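Local atomic coordinates of ECL CdiI (Enterobacter cloacae subsp. cloacae, PDB entry 4NTQ), a protein that acts as the immunity protein of a contact-dependent growth inhibition system, forming a complex with the toxic ribosomal RNase region (CdiA-CT) of CdiA. Residues M1-K7 with Q19-I25; W48-G53 with F139-N144. All blocks are in the same frame, centred on the assembly; numbering follows the deposited sequence.

From the N terminus, strand 2-6 is followed by strand 11-13, and the chain returns along strand 16-25, so contact 1 closes a short loop of 11 intervening residues. The chain then runs through strand 28-35 into helix 41-58, where contact 2 opens; it closes after 85 intervening residues, when helix 133-144 packs on 48-53 after the second antiparallel sheet has been built. The two loops follow one another in series, neither enclosing nor crossing the other. In space they meet, their centres about 14 Å apart: Phe139 packs against Phe2, Gly3 and Ile4, and Trp48 touches Ile4, tying the N-terminal sheet to the helix pair.

Contact 1: M1-K7 with Q19-I25; sequences MFGIFSK and QPSSIVI
Gly3 and Val24 form a two-way hydrogen-bonded pair in an antiparallel ladder between strand 2-6 and residues 19-25 of strand 16-25, whose local axes run at 161°. The ladder belongs to the N-terminal antiparallel sheet, where strand 16-25 also pairs with 28-35. Val24 N to Gly3 O is 2.8 Å and nearly straight, and the same two-way pairing recurs at Phe5 and Ser22. Between these pairs, on the face shared with Phe2 and Ile25, Ile4 lies against Ile23 with CG1 to CG1 at 3.8 Å; Leu64 and Trp80 help bury this face. On the other face, the Phe5 and Val24 side chains cross at about a right angle, CE2 of Phe5 lying 4.0 Å from Val24 CG2.

At the far end Lys7 can be followed outward. Its CG sits beside its own backbone N (chi1 -53°), which turns the chain across 19-25 toward Ser22. CB and CG pass Pro20 O, CG also nears Ser21 CA, and the extended chain beyond brings CE to 3.5 Å from Ser22 OG. NZ then donates to a water that also hydrogen-bonds Ser22 OG. Pro20 O is gripped twice, by Lys7 N and by Gln19 NE2, the latter at 2.6 Å with the oxygen only 4° out of the Gln19 amide plane.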
loop_
_atom_site.group_PDB
_atom_site.type_symbol
_atom_site.label_atom_id
_atom_site.label_comp_id
_atom_site.label_asym_id
_atom_site.label_seq_id
_atom_site.Cartn_x
_atom_site.Cartn_y
_atom_site.Cartn_z
HETATM N N MSE B 1 -8.054 2.169 -17.485
HETATM C CA MSE B 1 -6.602 2.154 -17.532
HETATM C C MSE B 1 -6.151 1.483 -16.225
HETATM O O MSE B 1 -6.939 1.349 -15.283
HETATM C CB MSE B 1 -6.057 3.597 -17.620
HETATM C CG MSE B 1 -5.568 4.151 -19.033
HETATM SE SE MSE B 1 -4.156 5.230 -18.525
HETATM C CE MSE B 1 -3.333 3.984 -17.561
ATOM N N PHE B 2 -4.906 1.028 -16.174
ATOM C CA PHE B 2 -4.313 0.636 -14.902
ATOM C C PHE B 2 -2.943 1.235 -14.765
ATOM O O PHE B 2 -2.161 1.228 -15.720
ATOM C CB PHE B 2 -4.139 -0.882 -14.747
ATOM C CG PHE B 2 -3.358 -1.256 -13.495
ATOM C CD1 PHE B 2 -2.001 -1.537 -13.555
ATOM C CD2 PHE B 2 -3.974 -1.266 -12.257
ATOM C CE1 PHE B 2 -1.280 -1.850 -12.402
ATOM C CE2 PHE B 2 -3.263 -1.567 -11.110
ATOM C CZ PHE B 2 -1.910 -1.864 -11.180
ATOM N N GLY B 3 -2.619 1.702 -13.566
ATOM C CA GLY B 3 -1.258 2.127 -13.322
ATOM C C GLY B 3 -1.091 3.031 -12.134
ATOM O O GLY B 3 -2.038 3.333 -11.414
ATOM N N ILE B 4 0.149 3.452 -11.938
ATOM C CA ILE B 4 0.512 4.332 -10.861
ATOM C C ILE B 4 1.255 5.518 -11.474
ATOM O O ILE B 4 2.263 5.329 -12.153
ATOM C CB ILE B 4 1.416 3.597 -9.873
ATOM C CG1 ILE B 4 0.680 2.392 -9.276
ATOM C CG2 ILE B 4 1.912 4.570 -8.797
ATOM C CD1 ILE B 4 1.563 1.508 -8.397
ATOM N N PHE B 5 0.764 6.735 -11.225
ATOM C CA PHE B 5 1.211 7.917 -11.962
ATOM C C PHE B 5 1.585 9.073 -11.052
ATOM O O PHE B 5 0.896 9.351 -10.078
ATOM C CB PHE B 5 0.100 8.376 -12.907
ATOM C CG PHE B 5 -0.398 7.296 -13.803
ATOM C CD1 PHE B 5 0.223 7.053 -15.017
ATOM C CD2 PHE B 5 -1.468 6.489 -13.414
ATOM C CE1 PHE B 5 -0.222 6.056 -15.847
ATOM C CE2 PHE B 5 -1.914 5.481 -14.237
ATOM C CZ PHE B 5 -1.283 5.264 -15.450
ATOM N N SER B 6 2.677 9.749 -11.386
ATOM C CA SER B 6 3.104 10.938 -10.655
ATOM C C SER B 6 2.137 12.083 -10.885
ATOM O O SER B 6 1.575 12.204 -11.970
ATOM C CB SER B 6 4.479 11.399 -11.141
ATOM O OG SER B 6 5.434 10.374 -11.002
ATOM N N LYS B 7 1.949 12.912 -9.862
ATOM C CA LYS B 7 1.366 14.228 -10.053
ATOM C C LYS B 7 2.509 15.257 -10.110
ATOM O O LYS B 7 3.386 15.151 -10.966
ATOM C CB LYS B 7 0.371 14.526 -8.944
ATOM C CG LYS B 7 -0.661 13.427 -8.794
ATOM C CD LYS B 7 -1.576 13.667 -7.602
ATOM C CE LYS B 7 -2.966 13.080 -7.820
ATOM N NZ LYS B 7 -3.918 13.668 -6.845
ATOM N N GLN B 19 6.647 11.622 -3.235
ATOM C CA GLN B 19 6.186 11.911 -4.576
ATOM C C GLN B 19 4.681 11.719 -4.593
ATOM O O GLN B 19 4.195 10.576 -4.474
ATOM C CB GLN B 19 6.856 10.955 -5.574
ATOM C CG GLN B 19 6.327 11.057 -6.982
ATOM C CD GLN B 19 6.378 12.477 -7.514
ATOM O OE1 GLN B 19 7.444 12.987 -7.851
ATOM N NE2 GLN B 19 5.218 13.122 -7.597
ATOM N N PRO B 20 3.927 12.829 -4.719
ATOM C CA PRO B 20 2.473 12.681 -4.834
ATOM C C PRO B 20 2.170 11.930 -6.110
ATOM O O PRO B 20 2.781 12.221 -7.125
ATOM C CB PRO B 20 1.953 14.129 -4.910
ATOM C CG PRO B 20 3.031 14.962 -4.311
ATOM C CD PRO B 20 4.336 14.248 -4.684
ATOM N N SER B 21 1.267 10.956 -6.026
ATOM C CA SER B 21 0.972 10.031 -7.106
ATOM C C SER B 21 -0.459 9.538 -6.982
ATOM O O SER B 21 -1.119 9.741 -5.960
ATOM C CB SER B 21 1.862 8.784 -7.018
ATOM O OG SER B 21 3.233 9.095 -6.907
ATOM N N SER B 22 -0.914 8.827 -8.006
ATOM C CA SER B 22 -2.196 8.141 -7.933
ATOM C C SER B 22 -2.050 6.725 -8.435
ATOM O O SER B 22 -1.231 6.437 -9.313
ATOM C CB SER B 22 -3.228 8.838 -8.804
ATOM O OG SER B 22 -3.987 9.729 -8.023
ATOM N N ILE B 23 -2.865 5.841 -7.885
ATOM C CA ILE B 23 -3.063 4.569 -8.524
ATOM C C ILE B 23 -4.467 4.552 -9.128
ATOM O O ILE B 23 -5.432 4.954 -8.486
ATOM C CB ILE B 23 -2.821 3.401 -7.556
ATOM C CG1 ILE B 23 -2.943 2.077 -8.301
ATOM C CG2 ILE B 23 -3.799 3.437 -6.387
ATOM C CD1 ILE B 23 -2.609 0.861 -7.448
ATOM N N VAL B 24 -4.554 4.108 -10.379
ATOM C CA VAL B 24 -5.816 4.003 -11.099
ATOM C C VAL B 24 -6.089 2.557 -11.450
ATOM O O VAL B 24 -5.258 1.899 -12.077
ATOM C CB VAL B 24 -5.775 4.748 -12.446
ATOM C CG1 VAL B 24 -7.135 4.670 -13.130
ATOM C CG2 VAL B 24 -5.347 6.180 -12.243
ATOM N N ILE B 25 -7.254 2.073 -11.047
ATOM C CA ILE B 25 -7.696 0.733 -11.371
ATOM C C ILE B 25 -9.050 0.916 -12.034
ATOM O O ILE B 25 -10.070 0.979 -11.352
ATOM C CB ILE B 25 -7.865 -0.116 -10.103
ATOM C CG1 ILE B 25 -6.591 -0.089 -9.247
ATOM C CG2 ILE B 25 -8.196 -1.551 -10.458
ATOM C CD1 ILE B 25 -6.815 -0.601 -7.804
HETATM O O HOH W 1 -6.119 11.275 -6.977
#

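Contact 2: W48-G53 with F139-N144; sequences WLKSLG and FYHSLN
Leu49, Leu52 and Trp48 of one helix meet Phe139, Tyr140 and Leu143 of the other across a helix-helix interface without a hydrogen bond between the segments. The local axes come within 9.4 Å, with N-to-C directions 137° apart, so the pair is antiparallel but strongly splayed. Leu49 and Leu143 have the closest CA atoms, 6.0 Å apart.

The aliphatic contacts centre on Leu143. Its CD1 reaches between the helices to meet both Trp48 CB and Leu52 CD1; the latter pair is 3.8 Å apart, with the two leucine side chains crossing at about a right angle. Leu49 CD1 approaches Leu143 CB. A packing contact with a polar group adjoins these, Leu49 CD2 lying beside Asn144 OD1.

Aromatic rings supply the rest. Leu52 CD1 comes to 3.8 Å from Phe139 CD2. Trp48 CE3 meets the edge of that ring at CZ, 4.1 Å away, the two side chains crossing obliquely. Tyr140 has CG anti to its backbone N (chi1 162°), which carries the ring across to helix 41-58: CE1 is 3.7 Å from Leu49 CD1, CD1 touches Leu52 CB, and Leu49 O lies in plane at the ring edge. CE1 also comes within 3.8 Å of Gly53 N, bringing the ring directly against the backbone. Within helix 133-144, Leu143 CD1 lies over one face of the Phe139 ring, 3.6 Å above its plane and offset toward the rim, internal packing that helps position the methyl group.

Beyond the pair, Leu64 of strand 61-65 packs on Trp48 and Leu52, and Trp48 NE1 donates to Ala65 O. The Phe139 ring meets Phe2 with planes at about 85°, placing helix 133-144 against strand 2-6 as well as helix 41-58.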
loop_
_atom_site.group_PDB
_atom_site.type_symbol
_atom_site.label_atom_id
_atom_site.label_comp_id
_atom_site.label_asym_id
_atom_site.label_seq_id
_atom_site.Cartn_x
_atom_site.Cartn_y
_atom_site.Cartn_z
ATOM N N TRP B 48 8.385 -2.399 -10.318
ATOM C CA TRP B 48 7.073 -2.734 -10.863
ATOM C C TRP B 48 7.216 -3.497 -12.177
ATOM O O TRP B 48 6.482 -4.449 -12.432
ATOM C CB TRP B 48 6.246 -1.464 -11.103
ATOM C CG TRP B 48 6.019 -0.616 -9.879
ATOM C CD1 TRP B 48 6.061 -1.024 -8.578
ATOM C CD2 TRP B 48 5.724 0.788 -9.850
ATOM N NE1 TRP B 48 5.813 0.038 -7.732
ATOM C CE2 TRP B 48 5.604 1.163 -8.491
ATOM C CE3 TRP B 48 5.554 1.769 -10.842
ATOM C CZ2 TRP B 48 5.312 2.472 -8.095
ATOM C CZ3 TRP B 48 5.271 3.077 -10.448
ATOM C CH2 TRP B 48 5.157 3.415 -9.082
ATOM N N LEU B 49 8.159 -3.066 -13.013
ATOM C CA LEU B 49 8.440 -3.755 -14.275
ATOM C C LEU B 49 8.816 -5.222 -14.037
ATOM O O LEU B 49 8.281 -6.111 -14.686
ATOM C CB LEU B 49 9.557 -3.052 -15.054
ATOM C CG LEU B 49 9.889 -3.640 -16.429
ATOM C CD1 LEU B 49 8.649 -3.740 -17.279
ATOM C CD2 LEU B 49 10.936 -2.802 -17.152
ATOM N N LYS B 50 9.727 -5.463 -13.102
ATOM C CA LYS B 50 10.165 -6.825 -12.786
ATOM C C LYS B 50 9.017 -7.641 -12.230
ATOM O O LYS B 50 8.788 -8.769 -12.658
ATOM C CB LYS B 50 11.314 -6.816 -11.774
ATOM C CG LYS B 50 12.656 -6.371 -12.342
ATOM C CD LYS B 50 13.756 -6.477 -11.284
ATOM C CE LYS B 50 15.116 -6.088 -11.844
ATOM N NZ LYS B 50 16.112 -5.810 -10.762
ATOM N N SER B 51 8.284 -7.046 -11.290
ATOM C CA SER B 51 7.180 -7.726 -10.615
ATOM C C SER B 51 6.054 -8.083 -11.588
ATOM O O SER B 51 5.447 -9.140 -11.484
ATOM C CB SER B 51 6.657 -6.857 -9.473
ATOM O OG SER B 51 5.579 -7.480 -8.811
ATOM N N LEU B 52 5.784 -7.179 -12.527
ATOM C CA LEU B 52 4.783 -7.391 -13.548
ATOM C C LEU B 52 5.223 -8.507 -14.514
ATOM O O LEU B 52 4.450 -9.420 -14.824
ATOM C CB LEU B 52 4.506 -6.078 -14.284
ATOM C CG LEU B 52 3.697 -5.076 -13.439
ATOM C CD1 LEU B 52 3.730 -3.682 -14.046
ATOM C CD2 LEU B 52 2.250 -5.541 -13.253
ATOM N N GLY B 53 6.469 -8.441 -14.967
ATOM C CA GLY B 53 7.057 -9.527 -15.733
ATOM C C GLY B 53 6.865 -10.905 -15.100
ATOM O O GLY B 53 6.348 -11.806 -15.748
ATOM N N PHE B 139 0.254 -1.036 -19.113
ATOM C CA PHE B 139 1.091 -0.466 -18.064
ATOM C C PHE B 139 2.459 -1.152 -17.970
ATOM O O PHE B 139 3.475 -0.503 -17.753
ATOM C CB PHE B 139 0.385 -0.544 -16.711
ATOM C CG PHE B 139 1.147 0.113 -15.595
ATOM C CD1 PHE B 139 1.467 1.456 -15.658
ATOM C CD2 PHE B 139 1.514 -0.611 -14.473
ATOM C CE1 PHE B 139 2.152 2.067 -14.629
ATOM C CE2 PHE B 139 2.204 -0.022 -13.443
ATOM C CZ PHE B 139 2.527 1.329 -13.517
ATOM N N TYR B 140 2.470 -2.470 -18.115
ATOM C CA TYR B 140 3.716 -3.224 -18.137
ATOM C C TYR B 140 4.602 -2.769 -19.301
ATOM O O TYR B 140 5.776 -2.477 -19.127
ATOM C CB TYR B 140 3.392 -4.708 -18.246
ATOM C CG TYR B 140 4.531 -5.596 -18.695
ATOM C CD1 TYR B 140 5.617 -5.836 -17.871
ATOM C CD2 TYR B 140 4.501 -6.213 -19.927
ATOM C CE1 TYR B 140 6.643 -6.652 -18.271
ATOM C CE2 TYR B 140 5.522 -7.050 -20.332
ATOM C CZ TYR B 140 6.593 -7.263 -19.505
ATOM O OH TYR B 140 7.621 -8.096 -19.910
ATOM N N HIS B 141 4.023 -2.693 -20.491
ATOM C CA HIS B 141 4.751 -2.215 -21.663
ATOM C C HIS B 141 5.277 -0.780 -21.516
ATOM O O HIS B 141 6.375 -0.469 -21.986
ATOM C CB HIS B 141 3.872 -2.343 -22.910
ATOM C CG HIS B 141 3.641 -3.762 -23.323
ATOM N ND1 HIS B 141 2.499 -4.175 -23.971
ATOM C CD2 HIS B 141 4.408 -4.868 -23.173
ATOM C CE1 HIS B 141 2.570 -5.476 -24.204
ATOM N NE2 HIS B 141 3.720 -5.917 -23.730
ATOM N N SER B 142 4.510 0.094 -20.867
ATOM C CA SER B 142 4.917 1.497 -20.794
ATOM C C SER B 142 6.114 1.663 -19.864
ATOM O O SER B 142 6.952 2.550 -20.052
ATOM C CB SER B 142 3.777 2.384 -20.318
ATOM O OG SER B 142 3.428 2.046 -18.992
ATOM N N LEU B 143 6.192 0.813 -18.852
ATOM C CA LEU B 143 7.315 0.866 -17.947
ATOM C C LEU B 143 8.514 0.328 -18.698
ATOM O O LEU B 143 9.644 0.742 -18.467
ATOM C CB LEU B 143 7.037 0.018 -16.713
ATOM C CG LEU B 143 5.911 0.555 -15.834
ATOM C CD1 LEU B 143 5.578 -0.456 -14.752
ATOM C CD2 LEU B 143 6.292 1.904 -15.236
ATOM N N ASN B 144 8.243 -0.595 -19.613
ATOM C CA ASN B 144 9.282 -1.302 -20.354
ATOM C C ASN B 144 9.934 -0.386 -21.398
ATOM O O ASN B 144 10.997 -0.693 -21.948
ATOM C CB ASN B 144 8.661 -2.547 -21.002
ATOM C CG ASN B 144 9.692 -3.541 -21.502
ATOM O OD1 ASN B 144 10.761 -3.706 -20.918
ATOM N ND2 ASN B 144 9.361 -4.220 -22.590
#